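Local coordinates for protein synaptotagmin-4 (Rattus norvegicus, PDB 1W15) that serves in neuronal dense core vesicle mobility through its interaction with KIF1A, and contributes to dendrite formation by melanocytes, the piece here being its C2B domain, at residues Asn30-His41 with Asn79-Ile90. Numbering follows the deposited sequence. Where two conformers were deposited one is given.
Sequences NTLTVVVLKARH and NAVFNELFVFDI
V34 CG2 meets the F88 ring at its edge, in the ring plane, 3.7 Å from F88 CD2. With chi1 at 174°, V34 CG1 lies anti to the backbone N, which leaves CG2 beside that N and turned to the ring. V36 CG2 lies at the edge of the F86 ring, near its plane, but more loosely, 4.1 Å from F86 CE2. The F82 ring is met obliquely: V36 CG1 stands 3.9 Å from F82 CD2, and A39 CB packs near F82 CE2. L32 CB touches I90 CD1. The side chains of L32, V34, V36, F82 and F88 belong to the interior of the C2 beta-sandwich, where strands 53-61 and 98-106 of the second sheet meet them. Strands 31-40 and 80-89 are antiparallel neighbours in the first sheet, and 80-89 is its outermost strand within this chain. On the other face the V35 and L85 side chains cross at a slant, and V35 CG2 touches L85 CD1 at 3.7 Å. Paired backbone bonds join L32 with F88, V34 with F86, V36 with E84 and A39 with A80. The register slips by one after V36, where N83 and E84 form a G1 beta bulge. There L37 O accepts two bonds from one face of its carbonyl plane, from F82 N at 2.7 Å and N83 N at 3.0 Å. At the far end H41 N donates to N79 OD1 at 3.2 Å, from above the amide plane. The bond is nearly straight at 174°.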
loop_
_atom_site.group_PDB
_atom_site.type_symbol
_atom_site.label_atom_id
_atom_site.label_comp_id
_atom_site.label_asym_id
_atom_site.label_seq_id
_atom_site.Cartn_x
_atom_site.Cartn_y
_atom_site.Cartn_z
ATOM N N ASN A 30 7.147 -18.390 -5.924
ATOM C CA ASN A 30 5.968 -18.649 -6.750
ATOM C C ASN A 30 4.699 -18.031 -6.166
ATOM O O ASN A 30 3.693 -18.725 -6.000
ATOM C CB ASN A 30 5.786 -20.160 -6.872
ATOM C CG ASN A 30 7.086 -20.852 -7.139
ATOM O OD1 ASN A 30 7.795 -20.547 -8.138
ATOM N ND2 ASN A 30 7.441 -21.772 -6.242
ATOM N N THR A 31 4.759 -16.760 -5.790
ATOM C CA THR A 31 3.515 -16.033 -5.453
ATOM C C THR A 31 3.527 -14.777 -6.267
ATOM O O THR A 31 4.590 -14.316 -6.711
ATOM C CB THR A 31 3.326 -15.655 -3.956
ATOM O OG1 THR A 31 4.530 -15.117 -3.457
ATOM C CG2 THR A 31 2.983 -16.877 -3.033
ATOM N N LEU A 32 2.338 -14.223 -6.499
ATOM C CA LEU A 32 2.242 -12.993 -7.256
ATOM C C LEU A 32 1.321 -12.149 -6.412
ATOM O O LEU A 32 0.211 -12.596 -6.063
ATOM C CB LEU A 32 1.567 -13.267 -8.604
ATOM C CG LEU A 32 1.236 -12.072 -9.501
ATOM C CD1 LEU A 32 2.511 -11.360 -10.102
ATOM C CD2 LEU A 32 0.291 -12.576 -10.626
ATOM N N THR A 33 1.744 -10.938 -6.081
ATOM C CA THR A 33 0.856 -10.081 -5.307
ATOM C C THR A 33 0.264 -9.045 -6.240
ATOM O O THR A 33 0.958 -8.481 -7.095
ATOM C CB THR A 33 1.587 -9.475 -4.093
ATOM O OG1 THR A 33 2.399 -8.381 -4.509
ATOM C CG2 THR A 33 2.606 -10.514 -3.563
ATOM N N VAL A 34 -1.038 -8.822 -6.108
ATOM C CA VAL A 34 -1.746 -7.939 -7.026
ATOM C C VAL A 34 -2.514 -6.951 -6.146
ATOM O O VAL A 34 -3.297 -7.374 -5.270
ATOM C CB VAL A 34 -2.764 -8.750 -7.902
ATOM C CG1 VAL A 34 -3.620 -7.816 -8.755
ATOM C CG2 VAL A 34 -2.054 -9.838 -8.828
ATOM N N VAL A 35 -2.333 -5.671 -6.401
ATOM C CA VAL A 35 -3.054 -4.646 -5.652
ATOM C C VAL A 35 -3.982 -3.941 -6.630
ATOM O O VAL A 35 -3.563 -3.358 -7.636
ATOM C CB VAL A 35 -2.117 -3.581 -4.989
ATOM C CG1 VAL A 35 -2.941 -2.628 -4.060
ATOM C CG2 VAL A 35 -0.973 -4.289 -4.218
ATOM N N VAL A 36 -5.258 -3.953 -6.307
ATOM C CA VAL A 36 -6.215 -3.125 -7.068
ATOM C C VAL A 36 -6.294 -1.789 -6.301
ATOM O O VAL A 36 -6.758 -1.745 -5.123
ATOM C CB VAL A 36 -7.637 -3.775 -7.133
ATOM C CG1 VAL A 36 -8.582 -2.854 -7.923
ATOM C CG2 VAL A 36 -7.560 -5.177 -7.851
ATOM N N LEU A 37 -5.824 -0.715 -6.941
ATOM C CA LEU A 37 -5.614 0.522 -6.217
ATOM C C LEU A 37 -6.848 1.415 -6.384
ATOM O O LEU A 37 -7.537 1.686 -5.391
ATOM C CB LEU A 37 -4.333 1.220 -6.678
ATOM C CG LEU A 37 -3.115 0.430 -6.152
ATOM C CD1 LEU A 37 -1.856 0.533 -7.031
ATOM C CD2 LEU A 37 -2.810 0.999 -4.744
ATOM N N LYS A 38 -7.127 1.854 -7.614
ATOM C CA LYS A 38 -8.195 2.866 -7.856
ATOM C C LYS A 38 -8.698 2.727 -9.273
ATOM O O LYS A 38 -7.997 2.238 -10.142
ATOM C CB LYS A 38 -7.658 4.315 -7.802
ATOM C CG LYS A 38 -6.618 4.642 -6.865
ATOM C CD LYS A 38 -6.275 6.155 -6.957
ATOM C CE LYS A 38 -5.264 6.491 -5.846
ATOM N NZ LYS A 38 -4.949 7.977 -5.714
ATOM N N ALA A 39 -9.921 3.160 -9.515
ATOM C CA ALA A 39 -10.395 3.354 -10.889
ATOM C C ALA A 39 -10.790 4.831 -11.017
ATOM O O ALA A 39 -11.150 5.478 -10.019
ATOM C CB ALA A 39 -11.621 2.456 -11.147
ATOM N N ARG A 40 -10.787 5.357 -12.238
ATOM C CA ARG A 40 -11.261 6.706 -12.486
ATOM C C ARG A 40 -11.875 6.817 -13.877
ATOM O O ARG A 40 -11.632 5.953 -14.754
ATOM C CB ARG A 40 -10.119 7.729 -12.327
ATOM C CG ARG A 40 -9.097 7.688 -13.444
ATOM C CD ARG A 40 -7.842 8.536 -13.201
ATOM N NE ARG A 40 -6.784 8.280 -14.190
ATOM C CZ ARG A 40 -5.527 8.731 -14.080
ATOM N NH1 ARG A 40 -5.162 9.476 -13.032
ATOM N NH2 ARG A 40 -4.637 8.463 -15.030
ATOM N N HIS A 41 -12.660 7.889 -14.061
ATOM C CA HIS A 41 -13.363 8.205 -15.299
ATOM C C HIS A 41 -14.264 7.070 -15.741
ATOM O O HIS A 41 -14.384 6.817 -16.931
ATOM C CB HIS A 41 -12.385 8.555 -16.439
ATOM C CG HIS A 41 -11.372 9.604 -16.085
ATOM N ND1 HIS A 41 -11.718 10.834 -15.559
ATOM C CD2 HIS A 41 -10.028 9.626 -16.237
ATOM C CE1 HIS A 41 -10.624 11.546 -15.352
ATOM N NE2 HIS A 41 -9.583 10.832 -15.746
ATOM N N ASN A 79 -15.187 7.371 -9.741
ATOM C CA ASN A 79 -13.803 7.229 -9.196
ATOM C C ASN A 79 -13.795 6.661 -7.745
ATOM O O ASN A 79 -14.460 7.185 -6.827
ATOM C CB ASN A 79 -12.972 8.542 -9.292
ATOM C CG ASN A 79 -13.529 9.532 -10.337
ATOM O OD1 ASN A 79 -12.965 9.740 -11.451
ATOM N ND2 ASN A 79 -14.679 10.137 -9.982
ATOM N N ALA A 80 -12.987 5.634 -7.540
ATOM C CA ALA A 80 -13.126 4.745 -6.399
ATOM C C ALA A 80 -11.737 4.330 -5.986
ATOM O O ALA A 80 -10.968 3.912 -6.853
ATOM C CB ALA A 80 -13.926 3.502 -6.834
ATOM N N VAL A 81 -11.398 4.483 -4.703
ATOM C CA VAL A 81 -10.149 3.981 -4.154
ATOM C C VAL A 81 -10.464 2.609 -3.542
ATOM O O VAL A 81 -11.343 2.498 -2.664
ATOM C CB VAL A 81 -9.585 4.948 -3.107
ATOM C CG1 VAL A 81 -8.259 4.452 -2.559
ATOM C CG2 VAL A 81 -9.392 6.346 -3.724
ATOM N N PHE A 82 -9.826 1.553 -4.050
ATOM C CA PHE A 82 -10.074 0.202 -3.525
ATOM C C PHE A 82 -8.977 -0.194 -2.537
ATOM O O PHE A 82 -9.295 -0.709 -1.476
ATOM C CB PHE A 82 -10.135 -0.831 -4.649
ATOM C CG PHE A 82 -11.265 -0.597 -5.590
ATOM C CD1 PHE A 82 -12.571 -0.915 -5.223
ATOM C CD2 PHE A 82 -11.026 -0.029 -6.845
ATOM C CE1 PHE A 82 -13.635 -0.680 -6.109
ATOM C CE2 PHE A 82 -12.110 0.226 -7.737
ATOM C CZ PHE A 82 -13.399 -0.087 -7.359
ATOM N N ASN A 83 -7.715 0.015 -2.914
ATOM C CA ASN A 83 -6.539 -0.371 -2.108
ATOM C C ASN A 83 -6.632 -1.796 -1.567
ATOM O O ASN A 83 -6.633 -2.002 -0.323
ATOM C CB ASN A 83 -6.326 0.598 -0.936
ATOM C CG ASN A 83 -5.877 1.979 -1.388
ATOM O OD1 ASN A 83 -5.402 2.133 -2.514
ATOM N ND2 ASN A 83 -6.039 2.996 -0.510
ATOM N N GLU A 84 -6.800 -2.771 -2.452
ATOM C CA GLU A 84 -6.995 -4.143 -1.953
ATOM C C GLU A 84 -5.838 -4.955 -2.473
ATOM O O GLU A 84 -5.722 -5.087 -3.686
ATOM C CB GLU A 84 -8.356 -4.743 -2.431
ATOM C CG GLU A 84 -9.462 -4.101 -1.607
ATOM C CD GLU A 84 -10.580 -5.040 -1.248
ATOM O OE1 GLU A 84 -10.295 -6.248 -1.046
ATOM O OE2 GLU A 84 -11.711 -4.534 -1.118
ATOM N N LEU A 85 -5.037 -5.513 -1.568
ATOM C CA LEU A 85 -3.930 -6.401 -1.975
ATOM C C LEU A 85 -4.391 -7.860 -1.880
ATOM O O LEU A 85 -5.012 -8.292 -0.855
ATOM C CB LEU A 85 -2.690 -6.146 -1.138
ATOM C CG LEU A 85 -1.402 -6.959 -1.449
ATOM C CD1 LEU A 85 -0.176 -6.059 -1.047
ATOM C CD2 LEU A 85 -1.372 -8.310 -0.711
ATOM N N PHE A 86 -4.059 -8.616 -2.937
ATOM C CA PHE A 86 -4.303 -10.050 -2.972
ATOM C C PHE A 86 -3.019 -10.788 -3.222
ATOM O O PHE A 86 -2.116 -10.281 -3.940
ATOM C CB PHE A 86 -5.273 -10.414 -4.098
ATOM C CG PHE A 86 -6.603 -9.656 -4.012
ATOM C CD1 PHE A 86 -7.536 -9.975 -3.025
ATOM C CD2 PHE A 86 -6.900 -8.649 -4.949
ATOM C CE1 PHE A 86 -8.775 -9.276 -2.938
ATOM C CE2 PHE A 86 -8.172 -7.934 -4.864
ATOM C CZ PHE A 86 -9.063 -8.260 -3.855
ATOM N N VAL A 87 -2.959 -11.989 -2.677
ATOM C CA VAL A 87 -1.790 -12.854 -2.888
ATOM C C VAL A 87 -2.244 -14.084 -3.686
ATOM O O VAL A 87 -3.150 -14.816 -3.236
ATOM C CB VAL A 87 -1.153 -13.277 -1.514
ATOM C CG1 VAL A 87 0.030 -14.270 -1.682
ATOM C CG2 VAL A 87 -0.689 -12.068 -0.796
ATOM N N PHE A 88 -1.592 -14.335 -4.837
ATOM C CA PHE A 88 -1.885 -15.544 -5.647
ATOM C C PHE A 88 -0.748 -16.521 -5.570
ATOM O O PHE A 88 0.396 -16.133 -5.687
ATOM C CB PHE A 88 -2.078 -15.194 -7.108
ATOM C CG PHE A 88 -3.351 -14.488 -7.393
ATOM C CD1 PHE A 88 -4.571 -15.180 -7.379
ATOM C CD2 PHE A 88 -3.346 -13.135 -7.729
ATOM C CE1 PHE A 88 -5.777 -14.536 -7.692
ATOM C CE2 PHE A 88 -4.554 -12.466 -8.021
ATOM C CZ PHE A 88 -5.781 -13.185 -8.003
ATOM N N ASP A 89 -1.070 -17.785 -5.369
ATOM C CA ASP A 89 -0.098 -18.896 -5.583
ATOM C C ASP A 89 0.100 -19.187 -7.075
ATOM O O ASP A 89 -0.869 -19.246 -7.829
ATOM C CB ASP A 89 -0.642 -20.165 -4.921
ATOM C CG ASP A 89 -0.653 -20.070 -3.405
ATOM O OD1 ASP A 89 0.292 -19.500 -2.820
ATOM O OD2 ASP A 89 -1.568 -20.549 -2.705
ATOM N N ILE A 90 1.336 -19.347 -7.520
ATOM C CA ILE A 90 1.612 -19.613 -8.912
ATOM C C ILE A 90 2.063 -21.066 -8.916
ATOM O O ILE A 90 3.037 -21.411 -8.251
ATOM C CB ILE A 90 2.729 -18.650 -9.475
ATOM C CG1 ILE A 90 2.305 -17.183 -9.354
ATOM C CG2 ILE A 90 3.120 -19.019 -10.917
ATOM C CD1 ILE A 90 0.989 -16.802 -10.118
HETATM O O HOH W 1 2.926 -20.364 -4.121
#